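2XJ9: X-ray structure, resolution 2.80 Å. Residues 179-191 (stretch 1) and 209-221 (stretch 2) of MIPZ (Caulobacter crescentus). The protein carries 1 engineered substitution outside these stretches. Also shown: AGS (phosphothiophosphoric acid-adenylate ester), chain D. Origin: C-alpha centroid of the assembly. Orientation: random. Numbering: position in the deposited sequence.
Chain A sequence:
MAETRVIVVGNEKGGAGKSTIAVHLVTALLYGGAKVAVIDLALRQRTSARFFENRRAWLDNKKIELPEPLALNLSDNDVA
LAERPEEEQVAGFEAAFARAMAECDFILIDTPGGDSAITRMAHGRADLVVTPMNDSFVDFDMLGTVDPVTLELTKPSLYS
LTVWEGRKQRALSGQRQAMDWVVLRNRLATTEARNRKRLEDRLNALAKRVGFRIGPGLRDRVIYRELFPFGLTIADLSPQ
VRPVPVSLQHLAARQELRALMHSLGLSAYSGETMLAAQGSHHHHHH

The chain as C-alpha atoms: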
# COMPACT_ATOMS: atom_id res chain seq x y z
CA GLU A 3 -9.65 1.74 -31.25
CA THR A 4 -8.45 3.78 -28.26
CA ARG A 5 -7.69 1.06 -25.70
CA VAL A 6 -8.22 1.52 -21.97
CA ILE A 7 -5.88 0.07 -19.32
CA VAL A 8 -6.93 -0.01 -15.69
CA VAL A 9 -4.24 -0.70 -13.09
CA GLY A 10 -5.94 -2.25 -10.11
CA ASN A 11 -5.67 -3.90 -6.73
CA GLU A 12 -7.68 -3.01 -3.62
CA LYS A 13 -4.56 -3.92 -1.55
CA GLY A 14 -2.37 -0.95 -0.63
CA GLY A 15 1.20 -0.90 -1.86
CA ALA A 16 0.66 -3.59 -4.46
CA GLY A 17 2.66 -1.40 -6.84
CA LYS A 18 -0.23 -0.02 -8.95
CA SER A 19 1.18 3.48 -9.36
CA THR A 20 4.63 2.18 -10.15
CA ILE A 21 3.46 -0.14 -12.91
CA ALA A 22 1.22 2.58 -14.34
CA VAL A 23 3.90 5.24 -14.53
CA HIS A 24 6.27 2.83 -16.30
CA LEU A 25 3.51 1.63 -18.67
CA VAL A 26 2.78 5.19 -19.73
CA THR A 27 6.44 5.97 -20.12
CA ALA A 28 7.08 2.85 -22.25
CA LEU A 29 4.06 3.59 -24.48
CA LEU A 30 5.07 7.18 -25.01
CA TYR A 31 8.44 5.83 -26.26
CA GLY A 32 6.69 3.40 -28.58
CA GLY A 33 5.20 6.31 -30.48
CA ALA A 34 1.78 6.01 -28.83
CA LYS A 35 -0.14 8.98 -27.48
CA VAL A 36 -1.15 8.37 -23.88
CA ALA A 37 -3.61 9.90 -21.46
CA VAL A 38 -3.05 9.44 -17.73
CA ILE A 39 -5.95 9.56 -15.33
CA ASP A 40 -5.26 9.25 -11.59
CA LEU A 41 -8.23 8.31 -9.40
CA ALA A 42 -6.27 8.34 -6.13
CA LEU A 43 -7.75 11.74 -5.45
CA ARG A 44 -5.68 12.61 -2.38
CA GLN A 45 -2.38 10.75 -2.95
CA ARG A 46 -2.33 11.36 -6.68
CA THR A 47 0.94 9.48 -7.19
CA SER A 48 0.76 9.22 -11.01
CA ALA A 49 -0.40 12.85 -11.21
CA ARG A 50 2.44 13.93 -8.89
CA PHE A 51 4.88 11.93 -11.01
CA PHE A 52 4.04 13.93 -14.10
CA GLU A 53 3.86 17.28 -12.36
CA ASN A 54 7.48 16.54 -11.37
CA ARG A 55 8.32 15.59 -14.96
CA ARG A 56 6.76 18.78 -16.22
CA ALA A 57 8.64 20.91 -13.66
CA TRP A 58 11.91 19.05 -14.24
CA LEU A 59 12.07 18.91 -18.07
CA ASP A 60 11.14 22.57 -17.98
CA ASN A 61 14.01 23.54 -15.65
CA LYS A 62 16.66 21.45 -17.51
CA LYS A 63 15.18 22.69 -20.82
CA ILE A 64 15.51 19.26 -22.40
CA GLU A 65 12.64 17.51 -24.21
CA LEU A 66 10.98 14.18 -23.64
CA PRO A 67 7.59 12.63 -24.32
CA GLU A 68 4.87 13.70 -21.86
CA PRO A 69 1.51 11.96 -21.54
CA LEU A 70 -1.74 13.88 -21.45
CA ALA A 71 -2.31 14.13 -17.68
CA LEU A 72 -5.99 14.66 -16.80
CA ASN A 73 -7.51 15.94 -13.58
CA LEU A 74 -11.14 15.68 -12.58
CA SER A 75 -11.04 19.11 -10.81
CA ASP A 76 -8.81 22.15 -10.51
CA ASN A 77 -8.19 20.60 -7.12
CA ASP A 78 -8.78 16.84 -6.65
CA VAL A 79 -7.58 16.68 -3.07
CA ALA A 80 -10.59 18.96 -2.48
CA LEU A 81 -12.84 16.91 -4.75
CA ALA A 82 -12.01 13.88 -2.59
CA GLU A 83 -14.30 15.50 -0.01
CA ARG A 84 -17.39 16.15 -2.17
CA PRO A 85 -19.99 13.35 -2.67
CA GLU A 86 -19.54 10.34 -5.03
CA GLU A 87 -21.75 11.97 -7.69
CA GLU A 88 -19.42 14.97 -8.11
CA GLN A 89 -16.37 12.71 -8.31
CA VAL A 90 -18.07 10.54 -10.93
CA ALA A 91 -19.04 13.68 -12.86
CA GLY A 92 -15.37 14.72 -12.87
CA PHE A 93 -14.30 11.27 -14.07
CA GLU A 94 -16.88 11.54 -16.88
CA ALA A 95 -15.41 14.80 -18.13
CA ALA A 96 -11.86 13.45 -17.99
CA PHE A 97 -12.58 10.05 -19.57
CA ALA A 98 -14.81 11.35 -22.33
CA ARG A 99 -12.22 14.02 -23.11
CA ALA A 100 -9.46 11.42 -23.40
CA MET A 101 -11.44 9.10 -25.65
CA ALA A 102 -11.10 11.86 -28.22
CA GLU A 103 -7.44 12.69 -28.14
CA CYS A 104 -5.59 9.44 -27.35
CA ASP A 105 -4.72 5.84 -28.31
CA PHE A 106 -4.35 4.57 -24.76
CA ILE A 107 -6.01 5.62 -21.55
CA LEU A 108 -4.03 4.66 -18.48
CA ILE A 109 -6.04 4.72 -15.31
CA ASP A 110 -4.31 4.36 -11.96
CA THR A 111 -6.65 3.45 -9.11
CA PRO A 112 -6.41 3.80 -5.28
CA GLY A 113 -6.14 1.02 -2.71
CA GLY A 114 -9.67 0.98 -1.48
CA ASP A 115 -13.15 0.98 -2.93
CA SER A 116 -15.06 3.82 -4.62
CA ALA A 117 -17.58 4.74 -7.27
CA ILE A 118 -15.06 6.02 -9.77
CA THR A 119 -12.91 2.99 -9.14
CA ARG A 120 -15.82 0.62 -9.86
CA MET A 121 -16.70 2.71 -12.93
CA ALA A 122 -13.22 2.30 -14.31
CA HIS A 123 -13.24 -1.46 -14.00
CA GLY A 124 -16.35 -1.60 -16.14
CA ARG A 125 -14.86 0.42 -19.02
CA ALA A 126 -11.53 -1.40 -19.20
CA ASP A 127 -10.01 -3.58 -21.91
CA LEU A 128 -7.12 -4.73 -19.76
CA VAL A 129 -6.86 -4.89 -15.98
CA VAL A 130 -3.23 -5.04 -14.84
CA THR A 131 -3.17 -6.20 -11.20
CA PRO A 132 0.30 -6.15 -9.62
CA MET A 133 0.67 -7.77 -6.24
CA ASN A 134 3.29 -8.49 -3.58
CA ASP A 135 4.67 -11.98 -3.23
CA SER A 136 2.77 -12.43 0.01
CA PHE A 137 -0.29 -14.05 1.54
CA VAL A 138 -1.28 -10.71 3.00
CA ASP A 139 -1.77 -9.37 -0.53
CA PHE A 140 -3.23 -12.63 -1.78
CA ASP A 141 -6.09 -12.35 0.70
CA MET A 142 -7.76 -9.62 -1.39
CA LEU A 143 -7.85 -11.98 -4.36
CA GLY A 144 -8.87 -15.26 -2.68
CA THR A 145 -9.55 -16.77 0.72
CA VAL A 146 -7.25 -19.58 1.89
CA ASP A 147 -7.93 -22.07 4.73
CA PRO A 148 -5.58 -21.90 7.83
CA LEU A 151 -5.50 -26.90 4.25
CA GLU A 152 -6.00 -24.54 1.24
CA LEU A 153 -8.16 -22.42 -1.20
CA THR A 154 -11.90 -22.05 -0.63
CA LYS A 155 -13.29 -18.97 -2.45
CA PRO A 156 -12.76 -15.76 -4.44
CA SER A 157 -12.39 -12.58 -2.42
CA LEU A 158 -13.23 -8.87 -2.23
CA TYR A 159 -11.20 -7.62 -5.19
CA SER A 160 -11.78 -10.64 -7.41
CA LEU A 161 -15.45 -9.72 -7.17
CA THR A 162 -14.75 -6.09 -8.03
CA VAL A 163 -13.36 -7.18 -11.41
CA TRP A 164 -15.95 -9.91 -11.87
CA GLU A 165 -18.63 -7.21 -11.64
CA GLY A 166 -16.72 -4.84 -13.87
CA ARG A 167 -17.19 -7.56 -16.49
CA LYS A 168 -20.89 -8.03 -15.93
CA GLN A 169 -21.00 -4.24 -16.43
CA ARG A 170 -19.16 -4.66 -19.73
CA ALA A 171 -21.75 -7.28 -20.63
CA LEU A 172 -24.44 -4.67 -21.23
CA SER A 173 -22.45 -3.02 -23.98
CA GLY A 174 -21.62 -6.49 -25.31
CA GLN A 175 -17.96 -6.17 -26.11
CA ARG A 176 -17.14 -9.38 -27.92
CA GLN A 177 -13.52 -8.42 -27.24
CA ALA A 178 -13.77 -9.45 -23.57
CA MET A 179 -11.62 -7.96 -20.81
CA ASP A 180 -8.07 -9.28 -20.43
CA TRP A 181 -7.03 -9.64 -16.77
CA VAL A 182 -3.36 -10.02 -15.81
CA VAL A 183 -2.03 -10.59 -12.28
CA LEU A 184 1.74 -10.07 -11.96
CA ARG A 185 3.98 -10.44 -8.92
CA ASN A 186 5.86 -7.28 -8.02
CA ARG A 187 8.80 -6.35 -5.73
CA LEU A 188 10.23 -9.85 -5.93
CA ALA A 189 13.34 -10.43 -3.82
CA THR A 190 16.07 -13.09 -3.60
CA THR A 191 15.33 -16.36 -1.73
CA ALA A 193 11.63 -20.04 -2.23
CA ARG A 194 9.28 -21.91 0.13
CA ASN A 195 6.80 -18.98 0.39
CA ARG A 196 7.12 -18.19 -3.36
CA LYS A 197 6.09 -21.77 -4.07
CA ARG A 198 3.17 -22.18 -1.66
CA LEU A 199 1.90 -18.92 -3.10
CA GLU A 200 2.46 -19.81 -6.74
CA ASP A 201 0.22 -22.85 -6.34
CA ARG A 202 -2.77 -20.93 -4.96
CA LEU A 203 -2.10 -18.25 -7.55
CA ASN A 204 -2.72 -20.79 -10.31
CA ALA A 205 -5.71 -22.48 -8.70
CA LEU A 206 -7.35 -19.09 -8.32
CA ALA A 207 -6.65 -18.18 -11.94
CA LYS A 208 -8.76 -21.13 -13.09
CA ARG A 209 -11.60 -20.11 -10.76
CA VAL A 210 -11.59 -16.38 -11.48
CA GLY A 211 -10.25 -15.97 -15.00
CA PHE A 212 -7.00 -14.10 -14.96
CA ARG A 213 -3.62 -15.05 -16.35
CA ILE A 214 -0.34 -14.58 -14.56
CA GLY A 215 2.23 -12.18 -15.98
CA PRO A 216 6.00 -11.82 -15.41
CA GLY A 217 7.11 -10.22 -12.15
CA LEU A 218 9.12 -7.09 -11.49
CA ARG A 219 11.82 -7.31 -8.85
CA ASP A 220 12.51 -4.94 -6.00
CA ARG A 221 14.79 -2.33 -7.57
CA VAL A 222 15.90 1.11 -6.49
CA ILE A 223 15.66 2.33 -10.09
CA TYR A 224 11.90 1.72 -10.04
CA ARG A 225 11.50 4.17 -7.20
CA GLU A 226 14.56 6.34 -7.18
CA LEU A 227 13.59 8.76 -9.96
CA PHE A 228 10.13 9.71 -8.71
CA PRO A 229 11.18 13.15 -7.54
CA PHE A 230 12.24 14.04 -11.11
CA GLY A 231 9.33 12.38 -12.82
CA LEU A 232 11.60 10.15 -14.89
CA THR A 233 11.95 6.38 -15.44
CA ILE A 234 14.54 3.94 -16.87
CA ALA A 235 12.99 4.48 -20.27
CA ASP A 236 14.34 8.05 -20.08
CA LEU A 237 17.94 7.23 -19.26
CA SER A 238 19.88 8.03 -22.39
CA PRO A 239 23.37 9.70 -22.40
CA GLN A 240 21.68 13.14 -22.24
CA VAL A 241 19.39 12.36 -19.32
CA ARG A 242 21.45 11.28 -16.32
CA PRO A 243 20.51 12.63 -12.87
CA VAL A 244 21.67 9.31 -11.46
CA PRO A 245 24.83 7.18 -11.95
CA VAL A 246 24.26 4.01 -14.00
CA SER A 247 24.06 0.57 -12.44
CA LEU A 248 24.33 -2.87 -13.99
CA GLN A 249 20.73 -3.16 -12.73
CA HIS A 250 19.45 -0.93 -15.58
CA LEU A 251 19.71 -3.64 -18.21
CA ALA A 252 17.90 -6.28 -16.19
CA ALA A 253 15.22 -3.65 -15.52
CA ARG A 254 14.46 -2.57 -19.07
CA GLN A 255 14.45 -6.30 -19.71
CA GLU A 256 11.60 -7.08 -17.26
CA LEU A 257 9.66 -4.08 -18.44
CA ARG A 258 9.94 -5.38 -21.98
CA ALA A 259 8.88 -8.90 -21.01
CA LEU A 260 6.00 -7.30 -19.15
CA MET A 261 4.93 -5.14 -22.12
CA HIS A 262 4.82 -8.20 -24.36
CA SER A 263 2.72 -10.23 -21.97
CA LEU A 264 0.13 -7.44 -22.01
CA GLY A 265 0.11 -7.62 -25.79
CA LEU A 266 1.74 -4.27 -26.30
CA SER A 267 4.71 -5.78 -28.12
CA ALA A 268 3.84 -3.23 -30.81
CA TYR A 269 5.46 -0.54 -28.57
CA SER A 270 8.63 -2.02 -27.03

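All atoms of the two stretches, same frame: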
# COMPACT_ATOMS: atom_id res chain seq x y z
N MET A 179 -12.67 -8.62 -21.57
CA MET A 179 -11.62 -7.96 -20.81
C MET A 179 -10.48 -8.92 -20.51
O MET A 179 -10.71 -10.01 -19.98
CB MET A 179 -12.18 -7.46 -19.49
CG MET A 179 -11.82 -6.05 -19.16
SD MET A 179 -12.75 -5.59 -17.70
CE MET A 179 -11.98 -6.69 -16.52
N ASP A 180 -9.26 -8.53 -20.85
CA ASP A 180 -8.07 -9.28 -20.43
C ASP A 180 -7.72 -8.91 -18.96
O ASP A 180 -7.76 -7.73 -18.57
CB ASP A 180 -6.91 -8.98 -21.39
CG ASP A 180 -5.83 -10.06 -21.39
OD1 ASP A 180 -4.79 -9.84 -22.06
OD2 ASP A 180 -6.02 -11.12 -20.73
N TRP A 181 -7.40 -9.91 -18.15
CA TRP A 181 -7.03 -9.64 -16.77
C TRP A 181 -5.70 -10.30 -16.43
O TRP A 181 -5.59 -11.53 -16.46
CB TRP A 181 -8.12 -10.09 -15.80
CG TRP A 181 -7.82 -9.70 -14.39
CD1 TRP A 181 -6.88 -8.80 -13.97
CD2 TRP A 181 -8.45 -10.20 -13.20
NE1 TRP A 181 -6.89 -8.72 -12.59
CE2 TRP A 181 -7.84 -9.57 -12.10
CE3 TRP A 181 -9.48 -11.13 -12.96
CZ2 TRP A 181 -8.23 -9.82 -10.80
CZ3 TRP A 181 -9.85 -11.38 -11.66
CH2 TRP A 181 -9.23 -10.73 -10.60
N VAL A 182 -4.69 -9.49 -16.11
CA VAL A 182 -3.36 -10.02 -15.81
C VAL A 182 -2.87 -9.72 -14.40
O VAL A 182 -2.74 -8.57 -14.02
CB VAL A 182 -2.31 -9.44 -16.75
CG1 VAL A 182 -0.94 -9.75 -16.26
CG2 VAL A 182 -2.52 -9.97 -18.15
N VAL A 183 -2.60 -10.76 -13.62
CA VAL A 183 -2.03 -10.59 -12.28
C VAL A 183 -0.52 -10.83 -12.30
O VAL A 183 -0.08 -11.95 -12.54
CB VAL A 183 -2.59 -11.62 -11.31
CG1 VAL A 183 -1.82 -11.56 -10.03
CG2 VAL A 183 -4.04 -11.37 -11.04
N LEU A 184 0.30 -9.81 -12.04
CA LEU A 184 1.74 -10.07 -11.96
C LEU A 184 2.33 -9.80 -10.60
O LEU A 184 1.85 -8.96 -9.88
CB LEU A 184 2.51 -9.36 -13.06
CG LEU A 184 2.42 -7.87 -13.35
CD1 LEU A 184 1.04 -7.42 -13.15
CD2 LEU A 184 3.38 -7.13 -12.44
N ARG A 185 3.35 -10.55 -10.24
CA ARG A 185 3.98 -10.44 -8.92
C ARG A 185 5.09 -9.40 -8.92
O ARG A 185 6.01 -9.47 -9.73
CB ARG A 185 4.54 -11.77 -8.49
CG ARG A 185 3.53 -12.87 -8.28
CD ARG A 185 4.16 -13.80 -7.28
NE ARG A 185 3.83 -15.17 -7.49
CZ ARG A 185 4.56 -16.23 -7.83
NH1 ARG A 185 3.88 -17.35 -7.93
NH2 ARG A 185 5.88 -16.24 -8.07
N ASN A 186 5.01 -8.46 -8.00
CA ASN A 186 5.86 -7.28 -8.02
C ASN A 186 6.75 -7.20 -6.76
O ASN A 186 6.47 -7.84 -5.75
CB ASN A 186 4.95 -6.07 -8.20
CG ASN A 186 5.71 -4.77 -8.19
OD1 ASN A 186 5.47 -3.89 -7.34
ND2 ASN A 186 6.62 -4.62 -9.13
N ARG A 187 7.83 -6.43 -6.83
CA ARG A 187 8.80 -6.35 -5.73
C ARG A 187 9.34 -7.71 -5.29
O ARG A 187 9.49 -7.96 -4.10
CB ARG A 187 8.23 -5.61 -4.52
CG ARG A 187 8.28 -4.10 -4.66
CD ARG A 187 9.08 -3.48 -3.55
NE ARG A 187 8.23 -2.91 -2.52
CZ ARG A 187 8.69 -2.17 -1.52
NH1 ARG A 187 7.84 -1.68 -0.62
NH2 ARG A 187 9.98 -1.92 -1.42
N LEU A 188 9.62 -8.58 -6.24
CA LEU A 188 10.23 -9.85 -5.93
C LEU A 188 11.65 -9.64 -5.38
O LEU A 188 12.39 -8.75 -5.83
CB LEU A 188 10.25 -10.74 -7.16
CG LEU A 188 8.87 -11.15 -7.67
CD1 LEU A 188 8.83 -11.16 -9.21
CD2 LEU A 188 8.43 -12.49 -7.10
N ALA A 189 12.02 -10.47 -4.40
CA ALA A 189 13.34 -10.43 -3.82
C ALA A 189 14.06 -11.74 -4.11
O ALA A 189 13.60 -12.52 -4.94
CB ALA A 189 13.24 -10.20 -2.33
N THR A 190 15.16 -11.96 -3.40
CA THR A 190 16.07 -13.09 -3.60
C THR A 190 15.53 -14.51 -3.34
O THR A 190 15.08 -15.20 -4.27
CB THR A 190 17.34 -12.91 -2.73
OG1 THR A 190 16.96 -12.46 -1.41
CG2 THR A 190 18.28 -11.89 -3.36
N THR A 191 15.60 -14.96 -2.09
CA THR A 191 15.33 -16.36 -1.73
C THR A 191 13.84 -16.72 -1.75
O THR A 191 13.35 -17.29 -2.72
CB THR A 191 15.95 -16.73 -0.34
OG1 THR A 191 16.60 -15.59 0.24
CG2 THR A 191 16.96 -17.86 -0.48
N ARG A 209 -10.29 -20.41 -11.33
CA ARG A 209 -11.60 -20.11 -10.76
C ARG A 209 -12.12 -18.75 -11.19
O ARG A 209 -13.32 -18.57 -11.35
CB ARG A 209 -11.56 -20.17 -9.23
CG ARG A 209 -12.18 -21.42 -8.62
CD ARG A 209 -11.09 -22.42 -8.38
NE ARG A 209 -11.04 -23.00 -7.07
CZ ARG A 209 -10.30 -24.02 -6.63
NH1 ARG A 209 -9.46 -24.72 -7.39
NH2 ARG A 209 -10.45 -24.32 -5.35
N VAL A 210 -11.21 -17.79 -11.39
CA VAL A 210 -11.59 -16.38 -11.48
C VAL A 210 -11.31 -15.76 -12.85
O VAL A 210 -11.83 -14.69 -13.17
CB VAL A 210 -10.89 -15.53 -10.39
CG1 VAL A 210 -10.98 -14.04 -10.72
CG2 VAL A 210 -11.50 -15.82 -9.02
N GLY A 211 -10.49 -16.42 -13.64
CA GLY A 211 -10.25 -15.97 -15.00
C GLY A 211 -9.27 -14.83 -15.19
O GLY A 211 -9.53 -13.85 -15.93
N PHE A 212 -8.11 -14.94 -14.56
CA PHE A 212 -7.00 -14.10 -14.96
C PHE A 212 -5.83 -14.98 -15.38
O PHE A 212 -5.86 -16.21 -15.19
CB PHE A 212 -6.60 -13.12 -13.86
CG PHE A 212 -6.24 -13.76 -12.57
CD1 PHE A 212 -7.12 -13.74 -11.50
CD2 PHE A 212 -5.00 -14.37 -12.41
CE1 PHE A 212 -6.78 -14.34 -10.30
CE2 PHE A 212 -4.65 -14.97 -11.21
CZ PHE A 212 -5.54 -14.95 -10.15
N ARG A 213 -4.83 -14.36 -15.99
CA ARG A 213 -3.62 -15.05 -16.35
C ARG A 213 -2.42 -14.35 -15.73
O ARG A 213 -2.36 -13.12 -15.68
CB ARG A 213 -3.49 -15.11 -17.86
CG ARG A 213 -3.74 -13.80 -18.55
CD ARG A 213 -3.37 -13.87 -20.02
NE ARG A 213 -3.35 -12.53 -20.60
CZ ARG A 213 -2.25 -11.88 -20.93
NH1 ARG A 213 -1.07 -12.45 -20.76
NH2 ARG A 213 -2.31 -10.66 -21.45
N ILE A 214 -1.48 -15.13 -15.26
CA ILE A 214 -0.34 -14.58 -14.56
C ILE A 214 0.70 -14.00 -15.52
O ILE A 214 1.04 -14.61 -16.53
CB ILE A 214 0.30 -15.63 -13.65
CG1 ILE A 214 -0.74 -16.18 -12.69
CG2 ILE A 214 1.48 -15.03 -12.91
CD1 ILE A 214 -0.40 -17.52 -12.14
N GLY A 215 1.17 -12.80 -15.21
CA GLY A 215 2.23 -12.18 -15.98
C GLY A 215 3.55 -12.24 -15.24
O GLY A 215 3.62 -12.63 -14.06
N PRO A 216 4.63 -11.83 -15.93
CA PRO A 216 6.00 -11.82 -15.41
C PRO A 216 6.21 -10.76 -14.33
O PRO A 216 5.77 -9.61 -14.49
CB PRO A 216 6.84 -11.47 -16.64
CG PRO A 216 5.85 -11.16 -17.77
CD PRO A 216 4.50 -11.04 -17.16
N GLY A 217 6.89 -11.14 -13.25
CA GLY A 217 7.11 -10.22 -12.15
C GLY A 217 8.12 -9.11 -12.41
O GLY A 217 8.97 -9.22 -13.30
N LEU A 218 8.00 -8.01 -11.66
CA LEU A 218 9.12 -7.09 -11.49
C LEU A 218 9.84 -7.42 -10.18
O LEU A 218 9.27 -8.03 -9.28
CB LEU A 218 8.65 -5.65 -11.46
CG LEU A 218 7.81 -5.18 -12.64
CD1 LEU A 218 7.68 -3.64 -12.61
CD2 LEU A 218 8.44 -5.64 -13.94
N ARG A 219 11.10 -7.03 -10.07
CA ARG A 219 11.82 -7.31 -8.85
C ARG A 219 12.02 -6.01 -8.13
O ARG A 219 11.99 -4.95 -8.73
CB ARG A 219 13.15 -7.98 -9.16
CG ARG A 219 12.98 -9.32 -9.81
CD ARG A 219 14.23 -10.16 -9.67
NE ARG A 219 14.91 -9.91 -8.40
CZ ARG A 219 15.85 -10.69 -7.88
NH1 ARG A 219 16.41 -10.37 -6.72
NH2 ARG A 219 16.23 -11.79 -8.52
N ASP A 220 12.22 -6.10 -6.82
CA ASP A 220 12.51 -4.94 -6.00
C ASP A 220 13.77 -4.26 -6.55
O ASP A 220 14.81 -4.88 -6.66
CB ASP A 220 12.69 -5.41 -4.55
CG ASP A 220 12.58 -4.28 -3.54
OD1 ASP A 220 12.22 -3.16 -3.93
OD2 ASP A 220 12.85 -4.54 -2.35
N ARG A 221 13.67 -3.00 -6.93
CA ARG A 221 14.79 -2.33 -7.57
C ARG A 221 14.75 -0.85 -7.36
O ARG A 221 13.82 -0.18 -7.80
CB ARG A 221 14.74 -2.58 -9.06
CG ARG A 221 15.13 -3.97 -9.45
CD ARG A 221 15.88 -3.94 -10.76
NE ARG A 221 16.54 -5.21 -11.03
CZ ARG A 221 15.95 -6.21 -11.66
NH1 ARG A 221 14.70 -6.08 -12.08
NH2 ARG A 221 16.61 -7.34 -11.87
PG AGS D . -1.40 2.71 -2.98
S1G AGS D . -2.50 1.87 -2.33
O2G AGS D . -0.71 3.70 -2.07
O3G AGS D . -1.76 3.37 -4.30
PB AGS D . 0.31 1.44 -4.90
O1B AGS D . -0.32 0.14 -5.35
O2B AGS D . 0.22 2.74 -5.65
O3B AGS D . -0.24 1.67 -3.40
PA AGS D . 3.11 1.89 -5.20
O1A AGS D . 3.17 1.84 -6.71
O2A AGS D . 3.17 3.20 -4.51
O3A AGS D . 1.85 1.08 -4.66
O5' AGS D . 4.25 0.94 -4.60
C5' AGS D . 4.37 0.80 -3.19
C4' AGS D . 5.79 1.18 -2.74
O4' AGS D . 6.64 0.26 -3.37
C3' AGS D . 6.29 2.53 -3.21
O3' AGS D . 7.20 3.04 -2.25
C2' AGS D . 7.09 2.30 -4.47
O2' AGS D . 8.11 3.30 -4.56
C1' AGS D . 7.60 0.90 -4.20
N9 AGS D . 7.71 -0.09 -5.30
C8 AGS D . 6.68 -0.67 -5.96
N7 AGS D . 7.12 -1.59 -6.87
C5 AGS D . 8.46 -1.60 -6.76
C6 AGS D . 9.54 -2.33 -7.40
N6 AGS D . 9.26 -3.23 -8.36
N1 AGS D . 10.80 -2.07 -6.99
C2 AGS D . 11.10 -1.17 -6.04
N3 AGS D . 10.16 -0.46 -5.41
C4 AGS D . 8.85 -0.64 -5.72

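The strand of stretch 1, which begins at Asp-180, runs parallel to the short strand that begins at Arg-213, the axes at 41°, and loop segments continue the contact beyond; together they bury 1016 Å². Backbone bonds link Trp-181 and Val-183 to Arg-213 and Gly-215, and resume farther on. At the start, Asp-180 forms a two-pronged salt bridge with Arg-213: NH2 of Arg-213 donates to OD1 of Asp-180 (2.7 Å) and NE of Arg-213 to OD2 of Asp-180 (3.0 Å), so both carboxylate oxygens are matched by near-linear bonds.

Trp-181 O accepts from Arg-213 N (3.0 Å). Its indole receives the edge of the Phe-212 ring on its face (centroids of the six-membered ring and the Phe-212 ring 4.9 Å apart, planes at 69°), while Val-210 CG1 lies at the indole edge, 3.0 Å from Trp-181 CZ3, a tight apolar contact. Val-182 shares a sheet face with Arg-213; its CG2 lies over the guanidinium, 3.4 Å from Arg-213 NH2.

Val-183 pairs with Ile-214 in the parallel manner, bonding to the residues that flank it: its N donates to Arg-213 O (3.1 Å) and its O accepts from Gly-215 N (3.1 Å). On the other sheet face from Val-182, Val-183 CG2 sits 3.5 Å from the centroid of the Phe-212 ring, a CH-pi contact over the face. A CB on Gly-215 would clash with Val-182 CG1, so the bare backbone fits here.

Beyond Leu-184, whose CB lies 3.6 Å from Pro-216 O, contact continues through a weak bond from Leu-218 N to Arg-185 O (3.1 Å). Arg-187 points its CB away, yet its guanidinium reaches Asp-220 in a looser salt bridge (Arg-187 NH2 to Asp-220 OD1, 3.6 Å). Leu-188 closes the pairing: its N donates to Leu-218 O (3.1 Å) and its O accepts from Asp-220 N (2.8 Å). These bonds fall in the segment whose Arg-219 O and Arg-221 N bond the adenine of AGS.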